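Local coordinates for prolyl-ACP dehydrogenase (Oscillatoria sp., PDB 4IRN), which uses FAD to oxidise a prolyl group carried on an acyl carrier protein, a step in the biosynthesis of the cyanotoxin anatoxin-a, at residues A[87-92]-A[131-136]; A[95-100]-A[151-156]; A[125-130]-A[155-160]; A[196-201]-A[245-250]; A[280-285]-A[338-343]. All blocks are in the same frame, centred on the assembly; numbering follows the deposited sequence.

Contact 1: residues A[87-92]-A[131-136]; sequences GWPIPA and CEMPLL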
# COMPACT_ATOMS: atom_id res chain seq x y z
N GLY A 87 32.00 23.68 3.58
CA GLY A 87 31.84 25.01 4.15
C GLY A 87 30.51 25.69 3.90
O GLY A 87 30.28 26.77 4.46
N TRP A 88 29.62 25.09 3.07
CA TRP A 88 28.31 25.66 2.71
C TRP A 88 27.48 26.21 3.89
O TRP A 88 27.10 27.38 3.81
CB TRP A 88 27.47 24.72 1.81
CG TRP A 88 27.91 24.62 0.38
CD1 TRP A 88 28.79 25.44 -0.28
CD2 TRP A 88 27.43 23.68 -0.60
NE1 TRP A 88 28.91 25.04 -1.59
CE2 TRP A 88 28.09 23.97 -1.81
CE3 TRP A 88 26.52 22.61 -0.56
CZ2 TRP A 88 27.86 23.23 -2.98
CZ3 TRP A 88 26.30 21.88 -1.72
CH2 TRP A 88 26.97 22.19 -2.91
N PRO A 89 27.22 25.47 5.00
CA PRO A 89 26.46 26.07 6.11
C PRO A 89 27.35 26.75 7.17
O PRO A 89 26.83 27.25 8.17
CB PRO A 89 25.71 24.86 6.69
CG PRO A 89 26.54 23.68 6.34
CD PRO A 89 27.55 24.06 5.30
N ILE A 90 28.68 26.74 6.97
CA ILE A 90 29.68 27.28 7.90
C ILE A 90 29.95 28.77 7.64
O ILE A 90 30.16 29.14 6.47
CB ILE A 90 31.01 26.44 7.86
CG1 ILE A 90 30.75 24.90 7.80
CG2 ILE A 90 31.99 26.82 8.97
CD1 ILE A 90 29.93 24.24 8.97
N PRO A 91 29.98 29.63 8.69
CA PRO A 91 30.30 31.05 8.45
C PRO A 91 31.72 31.24 7.92
O PRO A 91 32.61 30.46 8.25
CB PRO A 91 30.08 31.73 9.81
CG PRO A 91 29.88 30.65 10.79
CD PRO A 91 29.75 29.34 10.12
N ALA A 92 31.90 32.26 7.07
CA ALA A 92 33.16 32.61 6.41
C ALA A 92 34.32 32.86 7.39
O ALA A 92 35.47 32.67 7.01
CB ALA A 92 32.95 33.79 5.49
N CYS A 131 28.70 16.48 12.58
CA CYS A 131 29.96 16.85 13.21
C CYS A 131 30.23 18.36 13.22
O CYS A 131 30.42 18.91 14.30
CB CYS A 131 31.12 16.08 12.59
SG CYS A 131 30.87 14.29 12.55
N GLU A 132 30.26 19.00 12.04
CA GLU A 132 30.52 20.45 11.92
C GLU A 132 29.43 21.29 12.58
O GLU A 132 29.76 22.24 13.29
CB GLU A 132 30.70 20.89 10.46
CG GLU A 132 31.97 20.40 9.77
CD GLU A 132 32.17 20.91 8.35
OE1 GLU A 132 31.17 21.29 7.71
OE2 GLU A 132 33.32 20.88 7.87
N MET A 133 28.14 20.95 12.34
CA MET A 133 26.99 21.67 12.90
C MET A 133 26.91 21.68 14.44
O MET A 133 26.84 22.79 14.99
CB MET A 133 25.67 21.24 12.27
CG MET A 133 25.46 21.75 10.86
SD MET A 133 25.75 23.52 10.57
CE MET A 133 24.61 24.27 11.73
N PRO A 134 26.96 20.53 15.18
CA PRO A 134 26.95 20.60 16.65
C PRO A 134 28.14 21.38 17.22
O PRO A 134 27.99 22.05 18.25
CB PRO A 134 26.98 19.13 17.08
CG PRO A 134 27.53 18.40 15.93
CD PRO A 134 27.05 19.13 14.72
N LEU A 135 29.33 21.32 16.56
CA LEU A 135 30.54 22.05 16.93
C LEU A 135 30.32 23.58 16.78
O LEU A 135 30.73 24.34 17.64
CB LEU A 135 31.75 21.57 16.09
CG LEU A 135 33.10 22.32 16.18
CD1 LEU A 135 33.64 22.34 17.60
CD2 LEU A 135 34.13 21.68 15.28
N LEU A 136 29.64 24.00 15.69
CA LEU A 136 29.33 25.40 15.42
C LEU A 136 28.36 25.97 16.48
O LEU A 136 28.54 27.11 16.92
CB LEU A 136 28.77 25.56 13.98
CG LEU A 136 28.25 26.95 13.56
CD1 LEU A 136 29.37 27.97 13.51
CD2 LEU A 136 27.56 26.87 12.23
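Ile90 closes a type I turn that starts at Gly87, and the chain runs on through Pro91 beside the helical turn from Glu132 to Leu136, the CA atoms of Ile90 and Leu136 lying 7.8 Å apart. Three side-chain pairs carry the contact. At its polar end the Ile90 and Glu132 side chains cross at about a right angle, and Ile90 CD1 sits 3.4 Å from Glu132 OE1 and 3.7 Å from Glu132 CB. Glu132 gets there with CG anti to the carbonyl carbon (chi1 -69°) and an extended chain beyond it. Further along the helix, the end of the Leu136 side chain meets the Pro91 ring, CD1 of Leu136 lying 3.7 Å from CD of Pro91. At a third point Met133, bent at chi2 and chi3, brings its SD within 4.1 Å of Pro89 CB. No hydrogen bond spans the segments. Both belong to the N-terminal region of the acyl-CoA dehydrogenase fold, and helix 141-153 also packs on Glu132 and Leu136. The loop is therefore held to helix 118-138 by apolar contacts, while the buried Glu132 carboxylate lays OE1 against aliphatic carbons and uses OE2 for a weak hydrogen bond with His127 NE2.

Contact 2: residues A[95-100]-A[151-156]; sequences GGQELD and LCRGGW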
# COMPACT_ATOMS: atom_id res chain seq x y z
N GLY A 95 36.41 29.88 7.75
CA GLY A 95 36.77 29.45 6.40
C GLY A 95 35.63 28.87 5.58
O GLY A 95 35.86 28.24 4.55
N GLY A 96 34.39 29.08 6.02
CA GLY A 96 33.20 28.57 5.35
C GLY A 96 32.73 29.42 4.18
O GLY A 96 33.37 30.40 3.83
N GLN A 97 31.58 29.03 3.59
CA GLN A 97 30.96 29.72 2.45
C GLN A 97 29.86 30.65 2.92
O GLN A 97 29.54 31.62 2.24
CB GLN A 97 30.39 28.72 1.45
CG GLN A 97 31.43 27.90 0.69
CD GLN A 97 32.55 28.71 0.05
OE1 GLN A 97 33.73 28.37 0.18
NE2 GLN A 97 32.21 29.76 -0.68
N GLU A 98 29.27 30.29 4.08
CA GLU A 98 28.23 31.02 4.78
C GLU A 98 26.97 31.14 3.97
O GLU A 98 26.42 32.23 3.88
CB GLU A 98 28.78 32.38 5.26
CG GLU A 98 27.87 33.15 6.21
CD GLU A 98 28.54 34.19 7.06
OE1 GLU A 98 29.78 34.31 7.02
OE2 GLU A 98 27.83 34.88 7.81
N LEU A 99 26.48 30.04 3.39
CA LEU A 99 25.23 30.10 2.61
C LEU A 99 24.05 29.97 3.52
O LEU A 99 24.14 29.41 4.60
CB LEU A 99 25.11 28.98 1.55
CG LEU A 99 26.16 28.82 0.47
CD1 LEU A 99 25.75 27.73 -0.48
CD2 LEU A 99 26.36 30.10 -0.31
N ASP A 100 22.92 30.47 3.07
CA ASP A 100 21.69 30.28 3.81
C ASP A 100 21.24 28.83 3.57
O ASP A 100 21.60 28.23 2.55
CB ASP A 100 20.61 31.30 3.41
CG ASP A 100 20.13 31.18 1.98
OD1 ASP A 100 20.81 31.75 1.08
OD2 ASP A 100 19.08 30.54 1.76
N LEU A 151 38.10 21.25 9.32
CA LEU A 151 37.08 20.40 8.71
C LEU A 151 36.59 21.01 7.39
O LEU A 151 36.36 20.31 6.41
CB LEU A 151 35.90 20.22 9.68
CG LEU A 151 36.18 19.56 11.02
CD1 LEU A 151 34.93 19.52 11.88
CD2 LEU A 151 36.73 18.15 10.84
N CYS A 152 36.44 22.30 7.41
CA CYS A 152 35.99 23.19 6.38
C CYS A 152 36.96 23.22 5.18
O CYS A 152 36.52 23.09 4.03
CB CYS A 152 35.87 24.57 7.01
SG CYS A 152 34.70 25.65 6.20
N ARG A 153 38.28 23.48 5.47
CA ARG A 153 39.31 23.70 4.43
C ARG A 153 40.65 22.94 4.58
O ARG A 153 41.44 22.92 3.64
CB ARG A 153 39.60 25.22 4.31
CG ARG A 153 38.36 26.10 4.32
CD ARG A 153 38.35 27.20 3.28
NE ARG A 153 38.18 26.71 1.91
CZ ARG A 153 37.76 27.45 0.89
NH1 ARG A 153 37.43 28.72 1.07
NH2 ARG A 153 37.65 26.92 -0.32
N GLY A 154 40.88 22.30 5.72
CA GLY A 154 42.13 21.61 6.04
C GLY A 154 42.26 20.16 5.63
O GLY A 154 43.32 19.56 5.83
N GLY A 155 41.21 19.58 5.05
CA GLY A 155 41.26 18.19 4.63
C GLY A 155 41.06 17.22 5.78
O GLY A 155 41.31 16.01 5.64
N TRP A 156 40.60 17.74 6.93
CA TRP A 156 40.28 16.97 8.11
C TRP A 156 38.88 16.40 7.94
O TRP A 156 37.98 17.10 7.47
CB TRP A 156 40.37 17.84 9.37
CG TRP A 156 41.70 17.80 10.07
CD1 TRP A 156 42.93 17.90 9.50
CD2 TRP A 156 41.92 17.69 11.48
NE1 TRP A 156 43.91 17.81 10.47
CE2 TRP A 156 43.31 17.68 11.69
CE3 TRP A 156 41.06 17.57 12.59
CZ2 TRP A 156 43.88 17.58 12.97
CZ3 TRP A 156 41.62 17.46 13.86
CH2 TRP A 156 43.01 17.48 14.04
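Gly95 and Gly96 lie against Cys152 and Arg153 in the last part of helix 141-153, with the CA atoms of Gly96 and Cys152 6.1 Å apart. The van der Waals contacts centre on the Gly95 carbonyl. Cys152, whose SG is anti to the backbone N (chi1 -154°), sets that sulfur 3.3 Å from Gly95 O and 3.4 Å from Gly96 CA. The aliphatic part of Arg153 lies beside the same oxygen, CG being 3.3 Å from Gly95 O. Polar contact is looser: Gln97 OE1 stands 3.8 Å from Arg153 NH1, the two side chains cross at about a right angle, and the amide and guanidinium planes are 87° apart. Elsewhere Gln97 shares a backbone hydrogen bond with Gly87, and Asp100 caps the start of helix 101-114. This is a surface contact of the N-terminal helical region, away from the flavin. Without a hydrogen bond between the segments, the Gly95-Gly96 backbone is held against Cys152 and Arg153 by van der Waals contact, and any pull between the Arg153 charge and the Gln97 amide oxygen is probably slight.

Contact 3: residues A[125-130]-A[155-160]; sequences NAHIWA and GWIASH. With FAD (flavin-adenine dinucleotide), chain I.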
# COMPACT_ATOMS: atom_id res chain seq x y z
N ASN A 125 27.82 14.36 4.04
CA ASN A 125 26.66 14.84 4.81
C ASN A 125 26.77 14.48 6.28
O ASN A 125 26.36 15.27 7.14
CB ASN A 125 25.36 14.38 4.18
CG ASN A 125 24.91 15.31 3.07
OD1 ASN A 125 24.23 16.32 3.30
ND2 ASN A 125 25.36 15.05 1.85
N ALA A 126 27.40 13.32 6.58
CA ALA A 126 27.68 12.84 7.92
C ALA A 126 28.66 13.78 8.60
O ALA A 126 28.48 14.10 9.77
CB ALA A 126 28.27 11.44 7.84
N HIS A 127 29.68 14.21 7.87
CA HIS A 127 30.74 15.13 8.28
C HIS A 127 30.19 16.55 8.53
O HIS A 127 30.49 17.15 9.56
CB HIS A 127 31.85 15.12 7.21
CG HIS A 127 32.91 16.18 7.37
ND1 HIS A 127 34.09 15.93 8.03
CD2 HIS A 127 32.94 17.45 6.90
CE1 HIS A 127 34.78 17.05 7.97
NE2 HIS A 127 34.13 17.99 7.29
N ILE A 128 29.35 17.07 7.62
CA ILE A 128 28.75 18.40 7.73
C ILE A 128 27.71 18.53 8.86
O ILE A 128 27.88 19.34 9.76
CB ILE A 128 28.16 18.88 6.38
CG1 ILE A 128 29.25 18.99 5.30
CG2 ILE A 128 27.44 20.21 6.53
CD1 ILE A 128 28.74 18.76 3.86
N TRP A 129 26.62 17.75 8.76
CA TRP A 129 25.48 17.81 9.67
C TRP A 129 25.63 17.19 11.05
O TRP A 129 25.10 17.76 12.01
CB TRP A 129 24.17 17.38 8.98
CG TRP A 129 23.99 17.97 7.61
CD1 TRP A 129 24.08 17.31 6.42
CD2 TRP A 129 23.77 19.35 7.29
NE1 TRP A 129 23.90 18.18 5.38
CE2 TRP A 129 23.72 19.44 5.88
CE3 TRP A 129 23.60 20.51 8.06
CZ2 TRP A 129 23.49 20.66 5.23
CZ3 TRP A 129 23.39 21.72 7.40
CH2 TRP A 129 23.34 21.79 6.00
N ALA A 130 26.33 16.05 11.16
CA ALA A 130 26.50 15.38 12.45
C ALA A 130 27.77 15.75 13.23
O ALA A 130 27.89 15.38 14.40
CB ALA A 130 26.39 13.87 12.29
N GLY A 155 41.21 19.58 5.05
CA GLY A 155 41.26 18.19 4.63
C GLY A 155 41.06 17.22 5.78
O GLY A 155 41.31 16.01 5.64
N TRP A 156 40.60 17.74 6.93
CA TRP A 156 40.28 16.97 8.11
C TRP A 156 38.88 16.40 7.94
O TRP A 156 37.98 17.10 7.47
CB TRP A 156 40.37 17.84 9.37
CG TRP A 156 41.70 17.80 10.07
CD1 TRP A 156 42.93 17.90 9.50
CD2 TRP A 156 41.92 17.69 11.48
NE1 TRP A 156 43.91 17.81 10.47
CE2 TRP A 156 43.31 17.68 11.69
CE3 TRP A 156 41.06 17.57 12.59
CZ2 TRP A 156 43.88 17.58 12.97
CZ3 TRP A 156 41.62 17.46 13.86
CH2 TRP A 156 43.01 17.48 14.04
N ILE A 157 38.73 15.11 8.27
CA ILE A 157 37.46 14.42 8.18
C ILE A 157 36.96 14.13 9.59
O ILE A 157 37.76 13.88 10.50
CB ILE A 157 37.58 13.16 7.28
CG1 ILE A 157 37.81 13.59 5.83
CG2 ILE A 157 36.36 12.26 7.36
CD1 ILE A 157 39.02 13.02 5.20
N ALA A 158 35.65 14.22 9.79
CA ALA A 158 35.06 13.98 11.09
C ALA A 158 34.07 12.81 11.10
O ALA A 158 33.44 12.52 10.08
CB ALA A 158 34.43 15.25 11.64
N SER A 159 33.97 12.14 12.25
CA SER A 159 33.09 11.02 12.51
C SER A 159 32.23 11.32 13.72
O SER A 159 32.66 12.04 14.63
CB SER A 159 33.90 9.75 12.75
OG SER A 159 34.36 9.20 11.53
N HIS A 160 31.01 10.80 13.71
CA HIS A 160 30.03 10.94 14.77
C HIS A 160 29.82 9.53 15.32
O HIS A 160 29.28 8.67 14.62
CB HIS A 160 28.74 11.56 14.21
CG HIS A 160 27.59 11.65 15.17
ND1 HIS A 160 26.67 10.61 15.26
CD2 HIS A 160 27.25 12.61 16.04
CE1 HIS A 160 25.79 10.99 16.17
NE2 HIS A 160 26.10 12.18 16.67
PA FAD I . 17.82 -1.51 16.76
O1A FAD I . 17.88 -0.14 17.32
O2A FAD I . 18.55 -2.68 17.39
O5B FAD I . 16.32 -1.99 16.72
C5B FAD I . 15.98 -3.24 16.10
C4B FAD I . 14.68 -3.06 15.36
O4B FAD I . 13.61 -2.87 16.30
C3B FAD I . 14.65 -1.90 14.37
O3B FAD I . 14.41 -2.39 13.06
C2B FAD I . 13.54 -0.96 14.86
O2B FAD I . 12.59 -0.74 13.83
C1B FAD I . 12.84 -1.73 15.99
N9A FAD I . 12.63 -0.95 17.21
C8A FAD I . 13.56 -0.67 18.17
N7A FAD I . 13.11 0.10 19.14
C5A FAD I . 11.80 0.35 18.78
C6A FAD I . 10.77 1.12 19.39
N6A FAD I . 10.93 1.80 20.53
N1A FAD I . 9.58 1.17 18.76
C2A FAD I . 9.42 0.49 17.62
N3A FAD I . 10.30 -0.27 16.97
C4A FAD I . 11.48 -0.30 17.60
N1 FAD I . 25.49 5.59 14.25
C2 FAD I . 26.38 6.51 14.77
O2 FAD I . 26.34 6.81 15.97
N3 FAD I . 27.34 7.10 13.96
C4 FAD I . 27.52 6.84 12.62
O4 FAD I . 28.41 7.42 12.00
C4X FAD I . 26.59 5.86 12.06
N5 FAD I . 26.72 5.53 10.80
C5X FAD I . 25.87 4.55 10.29
C6 FAD I . 25.99 4.19 8.95
C7 FAD I . 25.16 3.23 8.37
C7M FAD I . 25.27 2.94 6.90
C8 FAD I . 24.20 2.58 9.18
C8M FAD I . 23.27 1.54 8.61
C9 FAD I . 24.09 2.92 10.52
C9A FAD I . 24.89 3.89 11.10
N10 FAD I . 24.79 4.27 12.47
C10 FAD I . 25.60 5.26 12.97
C1' FAD I . 23.86 3.54 13.35
C2' FAD I . 22.42 3.79 12.91
O2' FAD I . 21.96 5.06 13.35
C3' FAD I . 21.51 2.66 13.39
O3' FAD I . 21.02 1.94 12.26
C4' FAD I . 20.33 3.11 14.26
O4' FAD I . 20.82 3.78 15.42
C5' FAD I . 19.38 1.98 14.60
O5' FAD I . 20.01 1.03 15.47
P FAD I . 19.95 -0.54 15.11
O1P FAD I . 20.10 -0.78 13.66
O2P FAD I . 21.00 -0.98 16.10
O3P FAD I . 18.56 -1.30 15.34
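Ala158 N donates to His127 ND1 at 2.9 Å, the only hydrogen bond between the two segments, with the donor near the plane of the imidazole ring. It joins helix 118-138 to strand 158-161, where the N-terminal helices of the acyl-CoA dehydrogenase fold meet its beta-sheet domain. The His127 ring reaches the strand because its CG is anti to the backbone N (chi1 170°), and CE1 then comes 3.2 Å from Trp156 O. As ND1 accepts, NE2 probably carries the proton, consistent with its weak hydrogen bonds with Leu151 O and Glu132 OE2. One turn on, Ala130 CB makes an off-centre CH-pi contact with the His160 ring, 4.2 Å from the ring centroid, and Ala130 O approaches CD2 of that ring. Within the helix, Trp129 NE1 bonds to Asn125 OD1. Strand 158-161 also pairs with strand 202-208, which probably helps to place His160 beside the cofactor. Its backbone oxygen accepts a bond from the flavin: FAD N3 donates to His160 O at 2.6 Å, with an N-H...O angle of 159°.

Contact 4: residues A[196-201]-A[245-250]; sequences NGTIAD and EVPELR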
# COMPACT_ATOMS: atom_id res chain seq x y z
N ASN A 196 33.03 7.13 8.33
CA ASN A 196 34.31 7.83 8.12
C ASN A 196 35.42 7.49 9.13
O ASN A 196 36.53 8.02 9.01
CB ASN A 196 34.12 9.36 7.97
CG ASN A 196 33.16 9.79 6.88
OD1 ASN A 196 33.11 9.19 5.79
ND2 ASN A 196 32.41 10.86 7.14
N GLY A 197 35.13 6.60 10.08
CA GLY A 197 36.03 6.18 11.15
C GLY A 197 37.47 5.87 10.74
O GLY A 197 38.41 6.38 11.36
N THR A 198 37.64 5.06 9.68
CA THR A 198 38.95 4.66 9.17
C THR A 198 39.77 5.79 8.48
O THR A 198 40.96 5.61 8.23
CB THR A 198 38.83 3.40 8.28
OG1 THR A 198 37.64 3.47 7.50
CG2 THR A 198 38.82 2.12 9.10
N ILE A 199 39.13 6.92 8.17
CA ILE A 199 39.78 8.07 7.53
C ILE A 199 39.59 9.39 8.31
O ILE A 199 40.10 10.42 7.88
CB ILE A 199 39.34 8.23 6.05
CG1 ILE A 199 37.82 8.41 5.95
CG2 ILE A 199 39.81 7.04 5.22
CD1 ILE A 199 37.30 8.95 4.69
N ALA A 200 38.87 9.36 9.45
CA ALA A 200 38.60 10.54 10.28
C ALA A 200 39.81 11.03 11.05
O ALA A 200 40.63 10.23 11.50
CB ALA A 200 37.47 10.28 11.25
N ASP A 201 39.89 12.36 11.22
CA ASP A 201 40.94 13.05 11.96
C ASP A 201 40.42 13.51 13.32
O ASP A 201 41.21 13.63 14.26
CB ASP A 201 41.49 14.22 11.14
CG ASP A 201 42.15 13.79 9.84
OD1 ASP A 201 43.26 13.22 9.90
OD2 ASP A 201 41.53 13.98 8.77
N GLU A 245 33.21 4.47 4.14
CA GLU A 245 33.85 3.61 5.13
C GLU A 245 33.14 3.63 6.49
O GLU A 245 33.07 4.68 7.14
CB GLU A 245 35.34 3.94 5.23
CG GLU A 245 36.14 3.36 4.08
CD GLU A 245 37.62 3.70 4.00
OE1 GLU A 245 38.17 4.22 5.00
OE2 GLU A 245 38.22 3.44 2.94
N VAL A 246 32.59 2.48 6.90
CA VAL A 246 31.87 2.33 8.17
C VAL A 246 32.46 1.20 9.06
O VAL A 246 31.94 0.07 9.07
CB VAL A 246 30.32 2.26 8.00
CG1 VAL A 246 29.61 2.31 9.35
CG2 VAL A 246 29.80 3.37 7.09
N PRO A 247 33.53 1.49 9.83
CA PRO A 247 34.09 0.47 10.73
C PRO A 247 33.47 0.53 12.14
O PRO A 247 32.54 1.29 12.40
CB PRO A 247 35.57 0.87 10.77
CG PRO A 247 35.54 2.37 10.70
CD PRO A 247 34.31 2.75 9.91
N GLU A 248 34.01 -0.28 13.06
CA GLU A 248 33.63 -0.24 14.47
C GLU A 248 34.70 0.55 15.19
O GLU A 248 35.80 0.70 14.69
CB GLU A 248 33.61 -1.63 15.08
CG GLU A 248 32.41 -2.50 14.76
CD GLU A 248 32.62 -3.95 15.11
OE1 GLU A 248 33.54 -4.27 15.90
OE2 GLU A 248 31.83 -4.79 14.64
N LEU A 249 34.39 0.99 16.41
CA LEU A 249 35.30 1.73 17.27
C LEU A 249 35.28 1.17 18.70
O LEU A 249 34.22 0.80 19.21
CB LEU A 249 34.95 3.23 17.26
CG LEU A 249 35.79 4.18 18.12
CD1 LEU A 249 37.21 4.28 17.61
CD2 LEU A 249 35.17 5.55 18.14
N ARG A 250 36.47 1.10 19.32
CA ARG A 250 36.64 0.66 20.71
C ARG A 250 37.53 1.65 21.43
O ARG A 250 38.55 2.06 20.88
CB ARG A 250 37.19 -0.77 20.81
CG ARG A 250 36.13 -1.82 20.48
CD ARG A 250 36.64 -3.24 20.40
NE ARG A 250 35.56 -4.17 20.05
CZ ARG A 250 35.64 -5.49 20.12
NH1 ARG A 250 36.77 -6.07 20.54
NH2 ARG A 250 34.61 -6.25 19.79
O HOH W 1 33.84 7.11 4.47
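Thr198 OG1 donates to Glu245 OE1 at 2.7 Å, meeting the carboxylate oxygen on its anti side and 33° out of the carboxylate plane. The backbone of the same glutamate is held too: Asn196 N donates to Glu245 O at 2.7 Å, nearly in line with the carbonyl bond. A water molecule adds a third link, giving a hydrogen bond to Asn196 OD1 and accepting one from Glu245 N, 2.7 Å away. The other end of the Asn196 amide is engaged elsewhere, ND2 being bonded to Ala123 O. Glu245 is thus tied through N, O and OE1, and its extended side chain crosses those of Thr198 and Ile199 at about right angles. Ile199 CG2 lies 3.3 Å from the same OE1, so an apolar methyl packs on the carboxylate oxygen. Outward from these bonds, Thr198 and Pro247 slide past each other in opposite directions, with CG2 of the threonine 3.7 Å from Pro247 CG, and the Pro247 ring also lies 3.9 Å, by its CG, from Gly197 CA. The segment 196-201 follows Thr195, an FAD-binding residue, and leads into strand 202-208, while 245-250 leads into strand 249-257. Ser159 of strand 158-161 and Trp77 of helix 74-83 touch Asn196, and Leu232 of strand 230-232 packs on Pro247, which places the contact between the two sheets of the middle domain.

Contact 5: residues A[280-285]-A[338-343]; sequences RGFILA and KVAWMK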
# COMPACT_ATOMS: atom_id res chain seq x y z
N ARG A 280 18.74 14.33 10.15
CA ARG A 280 17.47 13.84 9.60
C ARG A 280 16.92 14.71 8.47
O ARG A 280 16.48 14.17 7.46
CB ARG A 280 16.41 13.65 10.70
CG ARG A 280 16.69 12.46 11.59
CD ARG A 280 15.82 12.47 12.82
NE ARG A 280 16.16 11.36 13.72
CZ ARG A 280 15.50 11.06 14.83
NH1 ARG A 280 14.44 11.77 15.19
NH2 ARG A 280 15.87 10.02 15.57
N GLY A 281 16.98 16.02 8.65
CA GLY A 281 16.46 16.97 7.68
C GLY A 281 17.31 17.22 6.45
O GLY A 281 16.77 17.61 5.41
N PHE A 282 18.65 17.04 6.54
CA PHE A 282 19.55 17.37 5.44
C PHE A 282 20.43 16.28 4.83
O PHE A 282 21.00 16.51 3.76
CB PHE A 282 20.31 18.67 5.74
CG PHE A 282 19.38 19.80 6.12
CD1 PHE A 282 18.59 20.42 5.16
CD2 PHE A 282 19.22 20.18 7.44
CE1 PHE A 282 17.68 21.40 5.52
CE2 PHE A 282 18.32 21.18 7.79
CZ PHE A 282 17.55 21.77 6.83
N ILE A 283 20.55 15.11 5.48
CA ILE A 283 21.34 13.99 4.95
C ILE A 283 20.74 13.45 3.63
O ILE A 283 21.48 12.93 2.80
CB ILE A 283 21.58 12.88 6.02
CG1 ILE A 283 22.84 12.05 5.72
CG2 ILE A 283 20.35 11.98 6.26
CD1 ILE A 283 23.69 11.73 6.94
N LEU A 284 19.42 13.61 3.44
CA LEU A 284 18.68 13.12 2.28
C LEU A 284 18.32 14.21 1.26
O LEU A 284 17.54 13.95 0.35
CB LEU A 284 17.43 12.33 2.73
CG LEU A 284 17.66 11.00 3.47
CD1 LEU A 284 16.33 10.34 3.81
CD2 LEU A 284 18.50 10.04 2.64
N ALA A 285 18.92 15.41 1.40
CA ALA A 285 18.71 16.53 0.49
C ALA A 285 19.18 16.15 -0.91
O ALA A 285 18.48 16.42 -1.89
CB ALA A 285 19.46 17.76 0.98
N LYS A 338 10.73 22.73 3.79
CA LYS A 338 10.09 23.18 5.03
C LYS A 338 11.15 23.24 6.16
O LYS A 338 11.25 24.26 6.84
CB LYS A 338 8.89 22.27 5.40
CG LYS A 338 8.25 22.58 6.75
CD LYS A 338 7.06 23.53 6.72
CE LYS A 338 6.59 23.85 8.13
NZ LYS A 338 5.16 23.52 8.36
N VAL A 339 11.91 22.14 6.34
CA VAL A 339 12.99 22.01 7.33
C VAL A 339 14.06 23.09 7.08
O VAL A 339 14.48 23.76 8.03
CB VAL A 339 13.61 20.59 7.34
CG1 VAL A 339 14.71 20.47 8.39
CG2 VAL A 339 12.55 19.54 7.60
N ALA A 340 14.48 23.24 5.80
CA ALA A 340 15.47 24.22 5.36
C ALA A 340 15.04 25.63 5.75
O ALA A 340 15.86 26.37 6.29
CB ALA A 340 15.68 24.13 3.85
N TRP A 341 13.76 25.97 5.56
CA TRP A 341 13.19 27.28 5.91
C TRP A 341 13.21 27.48 7.43
O TRP A 341 13.72 28.50 7.90
CB TRP A 341 11.76 27.42 5.36
CG TRP A 341 11.16 28.78 5.57
CD1 TRP A 341 11.31 29.87 4.77
CD2 TRP A 341 10.36 29.20 6.68
NE1 TRP A 341 10.63 30.95 5.30
CE2 TRP A 341 10.05 30.57 6.48
CE3 TRP A 341 9.88 28.56 7.84
CZ2 TRP A 341 9.26 31.30 7.37
CZ3 TRP A 341 9.10 29.29 8.73
CH2 TRP A 341 8.80 30.64 8.49
N MET A 342 12.67 26.51 8.18
CA MET A 342 12.59 26.53 9.64
C MET A 342 13.94 26.70 10.32
O MET A 342 14.07 27.53 11.22
CB MET A 342 11.90 25.27 10.16
CG MET A 342 10.41 25.26 9.92
SD MET A 342 9.66 23.89 10.80
CE MET A 342 9.50 24.61 12.43
N LYS A 343 14.96 25.91 9.88
CA LYS A 343 16.32 25.97 10.41
C LYS A 343 17.02 27.29 10.06
O LYS A 343 17.82 27.79 10.86
CB LYS A 343 17.16 24.75 10.00
CG LYS A 343 17.06 23.57 10.98
CD LYS A 343 17.43 23.95 12.42
CE LYS A 343 17.93 22.78 13.21
NZ LYS A 343 18.43 23.19 14.55
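Phe282 points the edge of its ring at helix 316-344, where Val339, Ala340 and Lys343 receive it. The ring lies with Ala340 CA near its plane, 3.5 Å from Phe282 CZ, and Ala340 CB is 3.8 Å from Phe282 CE1, so the helix backbone itself forms part of the seat. Val339 approaches obliquely: its side chain and that of Phe282 run past each other in opposite directions, and Val339 CG1 stops 3.5 Å from Phe282 CZ. That methyl is directed by chi1 of -179°, which places CG1 opposite the backbone N, and it also faces Gly281, whose CA is 4.0 Å away. With no side chain at Gly281 the two backbones can come close, the CA atoms of Gly281 and Val339 being 6.1 Å apart. Along the other part of the ring edge lies Lys343, its CG 4.2 Å from Phe282 CE2, while its bent chain carries NZ away to a salt bridge with Glu277 OE2. No hydrogen bond joins the segments. Phe282 also meets the ring of Trp129, with planes at about 35°, and Ala340 packs on Leu102 of helix 101-114. Beyond this buried core Trp341 packs on Ala39 of the third subunit. Such close, apolar helix-to-helix contact belongs to the largely helical C-terminal domain of the acyl-CoA dehydrogenase fold, here between helix 268-282 and helix 316-344.

Overall arrangement
Contacts 1, 2 and 3 cluster in and beside the N-terminal helical region, their centres about 7 to 11 Å apart. Contacts 1 and 3 share helix 118-138, contacts 2 and 3 share Gly155 and Trp156, and the segments of contact 1 alternate with those of both others along the chain. Contact 4 follows in the middle domain; its centre is about 11 Å from that of contact 3, to which a probable backbone bond from Asp201 to Ile157 ties it. Contact 5 comes last, in the C-terminal helices, about 26 Å from contact 4 between centres and touching contact 3 through Phe282 and Trp129. Contact 3, beside the flavin, thus touches all the others and lies where the three regions meet.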